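Local coordinates for protein subtilase cytotoxin subunit A (Escherichia coli, PDB 2IY9) that cleaves the host endoplasmic reticulum chaperone BiP in its interdomain hinge, as the subtilisin-like serine protease subunit of an AB5 toxin, at residues S279-A284 with R319-E324; E84-H89 with V117-V122; A186-R189 with Q195-W198. All coordinates share one frame; numbering follows the deposited sequence.

Interaction 1: residues S279-A284 with R319-E324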
# COMPACT_ATOMS: atom_id res chain seq x y z
N SER A 279 2.92 1.19 -2.74
CA SER A 279 3.32 -0.20 -2.89
C SER A 279 3.94 -0.48 -4.25
O SER A 279 4.90 -1.24 -4.34
CB SER A 279 2.14 -1.15 -2.67
OG SER A 279 1.79 -1.19 -1.30
N GLY A 280 3.40 0.13 -5.31
CA GLY A 280 3.99 -0.05 -6.65
C GLY A 280 5.39 0.54 -6.75
O GLY A 280 6.27 -0.04 -7.40
N VAL A 281 5.61 1.67 -6.09
CA VAL A 281 6.93 2.30 -6.08
C VAL A 281 7.90 1.42 -5.29
O VAL A 281 9.00 1.14 -5.74
CB VAL A 281 6.89 3.74 -5.50
CG1 VAL A 281 8.31 4.34 -5.39
CG2 VAL A 281 5.97 4.64 -6.37
N LEU A 282 7.49 0.95 -4.12
CA LEU A 282 8.33 0.03 -3.36
C LEU A 282 8.62 -1.26 -4.14
O LEU A 282 9.75 -1.77 -4.09
CB LEU A 282 7.72 -0.28 -1.99
CG LEU A 282 7.83 0.80 -0.91
CD1 LEU A 282 6.77 0.50 0.20
CD2 LEU A 282 9.22 0.87 -0.31
N ALA A 283 7.64 -1.76 -4.88
CA ALA A 283 7.85 -2.94 -5.75
C ALA A 283 8.96 -2.68 -6.77
O ALA A 283 9.84 -3.52 -6.95
CB ALA A 283 6.55 -3.34 -6.45
N ALA A 284 8.90 -1.52 -7.42
CA ALA A 284 9.89 -1.11 -8.40
C ALA A 284 11.29 -1.04 -7.80
O ALA A 284 12.25 -1.52 -8.39
CB ALA A 284 9.50 0.24 -9.01
N ARG A 319 6.06 14.71 4.26
CA ARG A 319 6.55 13.85 3.18
C ARG A 319 5.54 13.56 2.06
O ARG A 319 4.41 13.09 2.32
CB ARG A 319 7.07 12.52 3.72
CG ARG A 319 8.25 12.63 4.63
CD ARG A 319 8.86 11.27 4.85
NE ARG A 319 9.72 11.25 6.02
CZ ARG A 319 9.36 10.79 7.22
NH1 ARG A 319 8.13 10.31 7.42
NH2 ARG A 319 10.23 10.81 8.22
N VAL A 320 5.99 13.79 0.83
CA VAL A 320 5.21 13.48 -0.36
C VAL A 320 6.02 12.56 -1.27
O VAL A 320 7.20 12.81 -1.56
CB VAL A 320 4.78 14.77 -1.10
CG1 VAL A 320 4.17 14.45 -2.48
CG2 VAL A 320 3.78 15.56 -0.25
N LEU A 321 5.36 11.49 -1.71
CA LEU A 321 5.96 10.47 -2.57
C LEU A 321 6.66 11.07 -3.79
O LEU A 321 6.04 11.79 -4.57
CB LEU A 321 4.89 9.48 -3.01
CG LEU A 321 5.35 8.36 -3.96
CD1 LEU A 321 6.35 7.45 -3.25
CD2 LEU A 321 4.17 7.57 -4.53
N ASN A 322 7.95 10.76 -3.92
CA ASN A 322 8.72 11.10 -5.11
C ASN A 322 9.34 9.81 -5.62
O ASN A 322 10.34 9.34 -5.06
CB ASN A 322 9.81 12.13 -4.80
CG ASN A 322 10.60 12.55 -6.04
OD1 ASN A 322 10.62 11.85 -7.06
ND2 ASN A 322 11.25 13.71 -5.95
N ALA A 323 8.73 9.24 -6.65
CA ALA A 323 9.14 7.94 -7.21
C ALA A 323 10.47 8.03 -7.93
O ALA A 323 11.28 7.11 -7.86
CB ALA A 323 8.08 7.38 -8.13
N GLU A 324 10.69 9.15 -8.64
CA GLU A 324 11.93 9.36 -9.37
C GLU A 324 13.12 9.26 -8.43
O GLU A 324 14.06 8.50 -8.68
CB GLU A 324 11.93 10.70 -10.12
CG GLU A 324 13.31 11.08 -10.71
CD GLU A 324 13.31 12.44 -11.37
OE1 GLU A 324 13.71 13.43 -10.71
OE2 GLU A 324 12.90 12.53 -12.55

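Interaction 2: residues E84-H89 with V117-V122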
# COMPACT_ATOMS: atom_id res chain seq x y z
N GLU A 84 -20.88 -4.05 -3.52
CA GLU A 84 -20.25 -3.61 -4.76
C GLU A 84 -18.81 -3.14 -4.52
O GLU A 84 -17.90 -3.54 -5.24
CB GLU A 84 -21.07 -2.52 -5.45
CG GLU A 84 -20.48 -2.01 -6.77
CD GLU A 84 -20.44 -3.05 -7.90
OE1 GLU A 84 -20.47 -4.28 -7.63
OE2 GLU A 84 -20.38 -2.63 -9.08
N ALA A 85 -18.63 -2.32 -3.48
CA ALA A 85 -17.31 -1.82 -3.11
C ALA A 85 -16.34 -2.97 -2.85
O ALA A 85 -15.23 -2.95 -3.35
CB ALA A 85 -17.37 -0.88 -1.91
N LEU A 86 -16.77 -3.95 -2.06
CA LEU A 86 -15.91 -5.10 -1.75
C LEU A 86 -15.74 -6.06 -2.92
O LEU A 86 -14.73 -6.76 -3.00
CB LEU A 86 -16.36 -5.83 -0.47
CG LEU A 86 -15.94 -5.14 0.83
CD1 LEU A 86 -16.95 -4.10 1.24
CD2 LEU A 86 -15.75 -6.12 1.97
N TYR A 87 -16.69 -6.09 -3.85
CA TYR A 87 -16.54 -6.89 -5.06
C TYR A 87 -15.35 -6.40 -5.87
O TYR A 87 -14.60 -7.20 -6.42
CB TYR A 87 -17.81 -6.86 -5.93
CG TYR A 87 -17.72 -7.73 -7.18
CD1 TYR A 87 -17.28 -9.05 -7.10
CD2 TYR A 87 -18.09 -7.23 -8.43
CE1 TYR A 87 -17.19 -9.84 -8.24
CE2 TYR A 87 -18.01 -8.02 -9.58
CZ TYR A 87 -17.56 -9.32 -9.47
OH TYR A 87 -17.46 -10.13 -10.58
N ILE A 88 -15.16 -5.08 -5.89
CA ILE A 88 -14.19 -4.45 -6.79
C ILE A 88 -12.84 -4.12 -6.16
O ILE A 88 -11.83 -3.95 -6.88
CB ILE A 88 -14.79 -3.19 -7.48
CG1 ILE A 88 -15.03 -2.05 -6.48
CG2 ILE A 88 -16.08 -3.56 -8.21
CD1 ILE A 88 -15.65 -0.76 -7.09
N HIS A 89 -12.82 -4.02 -4.83
CA HIS A 89 -11.73 -3.32 -4.14
C HIS A 89 -10.36 -3.96 -4.35
O HIS A 89 -9.41 -3.25 -4.71
CB HIS A 89 -12.05 -3.16 -2.66
CG HIS A 89 -11.16 -2.19 -1.96
ND1 HIS A 89 -11.40 -0.83 -1.95
CD2 HIS A 89 -10.03 -2.37 -1.24
CE1 HIS A 89 -10.46 -0.22 -1.25
NE2 HIS A 89 -9.62 -1.13 -0.80
N VAL A 117 -9.28 -11.32 2.71
CA VAL A 117 -9.56 -11.26 4.15
C VAL A 117 -10.95 -10.71 4.51
O VAL A 117 -11.37 -10.78 5.68
CB VAL A 117 -8.47 -10.46 4.92
CG1 VAL A 117 -7.13 -11.16 4.82
CG2 VAL A 117 -8.38 -9.03 4.40
N ILE A 118 -11.63 -10.16 3.51
CA ILE A 118 -12.97 -9.57 3.62
C ILE A 118 -13.74 -9.84 2.31
O ILE A 118 -13.12 -10.15 1.29
CB ILE A 118 -12.93 -8.03 3.92
CG1 ILE A 118 -12.17 -7.26 2.82
CG2 ILE A 118 -12.35 -7.76 5.32
CD1 ILE A 118 -12.11 -5.73 3.03
N PRO A 119 -15.08 -9.81 2.34
CA PRO A 119 -15.92 -9.72 3.53
C PRO A 119 -15.97 -11.08 4.21
O PRO A 119 -15.44 -12.07 3.68
CB PRO A 119 -17.30 -9.34 2.97
CG PRO A 119 -17.32 -9.92 1.61
CD PRO A 119 -15.89 -9.88 1.10
N ASP A 120 -16.60 -11.13 5.38
CA ASP A 120 -16.79 -12.38 6.12
C ASP A 120 -15.47 -13.10 6.39
O ASP A 120 -15.35 -14.31 6.23
CB ASP A 120 -17.79 -13.29 5.39
CG ASP A 120 -19.05 -12.55 4.98
OD1 ASP A 120 -19.60 -11.82 5.82
OD2 ASP A 120 -19.47 -12.67 3.81
N GLY A 121 -14.46 -12.35 6.82
CA GLY A 121 -13.20 -12.95 7.19
C GLY A 121 -13.35 -13.87 8.38
O GLY A 121 -14.33 -13.77 9.14
N VAL A 122 -12.40 -14.78 8.53
CA VAL A 122 -12.25 -15.51 9.78
C VAL A 122 -11.82 -14.45 10.80
O VAL A 122 -11.48 -13.32 10.41
CB VAL A 122 -11.22 -16.66 9.65
CG1 VAL A 122 -11.62 -17.62 8.52
CG2 VAL A 122 -9.80 -16.12 9.41

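Interaction 3: residues A186-R189 with Q195-W198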
# COMPACT_ATOMS: atom_id res chain seq x y z
N ALA A 186 -10.89 12.49 9.16
CA ALA A 186 -10.67 12.69 10.60
C ALA A 186 -9.19 12.89 10.94
O ALA A 186 -8.31 12.34 10.27
CB ALA A 186 -11.26 11.52 11.40
N ASP A 187 -8.94 13.67 11.99
CA ASP A 187 -7.60 13.81 12.58
C ASP A 187 -7.36 12.60 13.48
O ASP A 187 -8.00 12.45 14.53
CB ASP A 187 -7.53 15.11 13.39
CG ASP A 187 -6.16 15.37 14.02
OD1 ASP A 187 -5.36 14.42 14.21
OD2 ASP A 187 -5.90 16.55 14.35
N ILE A 188 -6.43 11.73 13.06
CA ILE A 188 -6.11 10.48 13.77
C ILE A 188 -5.68 10.71 15.23
O ILE A 188 -5.89 9.85 16.09
CB ILE A 188 -5.03 9.66 13.02
CG1 ILE A 188 -5.47 9.38 11.57
CG2 ILE A 188 -4.75 8.32 13.74
CD1 ILE A 188 -4.32 9.12 10.61
N ARG A 189 -5.08 11.87 15.50
CA ARG A 189 -4.68 12.22 16.86
C ARG A 189 -5.87 12.37 17.82
O ARG A 189 -5.72 12.15 19.02
CB ARG A 189 -3.83 13.49 16.86
CG ARG A 189 -2.50 13.34 16.11
CD ARG A 189 -1.89 14.68 15.73
NE ARG A 189 -2.74 15.43 14.82
CZ ARG A 189 -2.34 16.47 14.08
NH1 ARG A 189 -1.08 16.89 14.13
NH2 ARG A 189 -3.21 17.08 13.28
N GLN A 195 -11.84 3.72 16.68
CA GLN A 195 -12.09 4.27 15.34
C GLN A 195 -10.86 4.25 14.42
O GLN A 195 -10.99 4.43 13.21
CB GLN A 195 -12.64 5.70 15.45
CG GLN A 195 -13.98 5.83 16.21
CD GLN A 195 -14.32 7.27 16.57
OE1 GLN A 195 -13.46 8.04 17.04
NE2 GLN A 195 -15.59 7.65 16.37
N ARG A 196 -9.68 4.03 15.00
CA ARG A 196 -8.43 4.04 14.24
C ARG A 196 -8.26 2.74 13.47
O ARG A 196 -8.59 1.67 13.97
CB ARG A 196 -7.23 4.27 15.15
CG ARG A 196 -7.08 5.71 15.63
CD ARG A 196 -5.94 5.83 16.60
NE ARG A 196 -5.84 7.17 17.15
CZ ARG A 196 -5.52 7.44 18.42
NH1 ARG A 196 -5.29 6.46 19.28
NH2 ARG A 196 -5.45 8.70 18.82
N ILE A 197 -7.73 2.85 12.25
CA ILE A 197 -7.58 1.69 11.38
C ILE A 197 -6.21 1.04 11.53
O ILE A 197 -5.18 1.73 11.50
CB ILE A 197 -7.87 2.05 9.90
CG1 ILE A 197 -9.30 2.58 9.77
CG2 ILE A 197 -7.68 0.84 9.00
CD1 ILE A 197 -9.50 3.55 8.65
N TRP A 198 -6.22 -0.28 11.72
CA TRP A 198 -5.02 -1.10 11.86
C TRP A 198 -4.73 -1.81 10.53
O TRP A 198 -5.67 -2.18 9.84
CB TRP A 198 -5.24 -2.13 12.99
CG TRP A 198 -5.11 -1.51 14.36
CD1 TRP A 198 -6.08 -0.82 15.03
CD2 TRP A 198 -3.95 -1.50 15.20
NE1 TRP A 198 -5.59 -0.39 16.25
CE2 TRP A 198 -4.29 -0.78 16.37
CE3 TRP A 198 -2.65 -2.03 15.07
CZ2 TRP A 198 -3.37 -0.58 17.41
CZ3 TRP A 198 -1.75 -1.83 16.11
CH2 TRP A 198 -2.11 -1.10 17.26

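Interaction 1: residues S279-A284 with R319-E324
Val281, in the middle of a buried helix, faces the turn where strand 319-320 gives way to helix 323-331, and the two backbones come nearest at Val281 and Ala323, whose CA atoms are 6.2 Å apart. One helix residue therefore meets two residues of the facing chain, Leu321 and Ala323, which stand on either side of Asn322.

The contact is wholly apolar and small, about 129 Å² counting both sides. The CG2 branch of Val281 does most of the work: it touches the CB methyl of Ala323 at 3.9 Å and, at the same separation of 3.9 Å, the CD2 methyl of Leu321. Its other branch, CG1, sits over CB and CA of Ala323, 4.1 Å from CB. With CG1 anti to the backbone N (chi1 175°), the valine spreads both methyls over Ala323 and leaves CG2 to reach Leu321. Leu321 comes from the other direction, its side chain passing alongside the valine with CD2 its nearest atom and CD1 only slightly farther off. Ile30 of helix 25-30 touches all three residues.

Between the two apolar residues, Asn322 turns its CB the other way and takes the N-cap position of helix 323-331: its OD1 accepts from the backbone N of Lys325, while ND2 is held by Asp306. A polar cap directed outward and apolar neighbours directed inward thus share three consecutive residues.

Helix 271-288 is the long helix that starts at the serine assigned to the charge relay in the subtilase fold, and here its middle part receives the chain just as the C-terminal helix begins. The contact thereby joins the protease core to the start of the A2 region, whose continuation enters the central pore of the SubB pentamer.

Interaction 2: residues E84-H89 with V117-V122
Leu86, on the first turn of helix 84-98, reaches across to Ile118 and Pro119 in the loop that follows strand 111-116. The contact illustrates how a single methyl can serve two consecutive residues.

Apolar contact accounts for the whole meeting, which buries about 135 Å². The CD2 methyl of Leu86 lies 3.7 Å from CB of Pro119 and also faces the proline CD at 3.9 Å, so it lies over one face of the pyrrolidine ring while the two side chains run past each other in opposite senses. The same CD2 is 3.8 Å from CD1 of Ile118 and nearly as close to CB and CG1. Ile118 places CG1 between its backbone N and carbonyl carbon (chi1 59°), and this lays the extended CB-CG1-CD1 arm alongside the leucine methyl. The peptide bond before Pro119 is cis, consistent with both side chains meeting one partner.

Polar bonds hold the two backbones from outside the apolar patch. The carbonyl O of Leu86 accepts from Ser53 OG, and that of Ile118 from Arg116 NE. On the helix, His89, the inferred histidine of the charge relay system, lies three residues beyond Leu86; its NE2 is hydrogen-bonded to the backbone O of Ser150 and its side chain touches Asp52. The Ile118 side chain itself comes to about 5 Å from that of Asp52, placing this patch on the flank of the catalytic site.

In the fold, helix 84-98 carries His89, while the loop 117-122 leads from strand 111-116 to helix 125-134. Val117 is backbone-bonded to Asp52 at the end of the adjacent strand 47-52, Trp126 of helix 125-134 touches Ile118, and Val80 packs on Pro119.

Interaction 3: residues A186-R189 with Q195-W198
Arg196 reaches the backbone of Ile188 across a short loop, a worked case of a carbonyl oxygen held side-on by a guanidinium. Two hydrogen bonds converge on Ile188 O, from Arg196 NE at 2.9 Å and from Arg196 NH2 at 3.0 Å. The oxygen lies 5° out of the guanidinium plane for either donor, and the N-H...O angles, 151° at NE and 142° at NH2, show the bend expected when two donors share one atom.

The apolar part is slight: CG2 of Ile188 rests against the extended arginine chain, 4.0 Å from Arg196 CD.

A salt bridge lies within segment 186-189. Asp187 OD1 accepts from Arg189 NE at 2.9 Å through its syn lone pair, and from Arg189 N in an Asx turn, while OD2 takes Arg189 NH2. Arg189 also pairs with Asp313, and Arg196 makes a cation-pi contact with Trp246.

Chemically, the two donors should fix the rotation of the Arg196 guanidinium, and the guanidinium charge probably polarises the Ile188 carbonyl. The acceptor is a main-chain oxygen, so the bonds tie a charged side chain directly to the backbone of the other segment.

The three contacts occupy separate parts of one subtilase domain, with centres 21 to 26 Å apart and none touching another. Interaction 2 borders the active site: its helix segment contains His89, and its Ile118 side chain lies about 9 Å from that of Ser272. Interaction 1 lies on the opposite side of the chain's centre, yet helix 271-288 relates the two, since its first turn contains Ser272 and it carries Val281 further along. Interaction 3, in the loop after strand 176-180, is away from the annotated sites; its nearest atoms are about 9 Å from interaction 2 and about 12 Å from interaction 1. Methyl packing makes the first two, side-chain to main-chain hydrogen bonding the third.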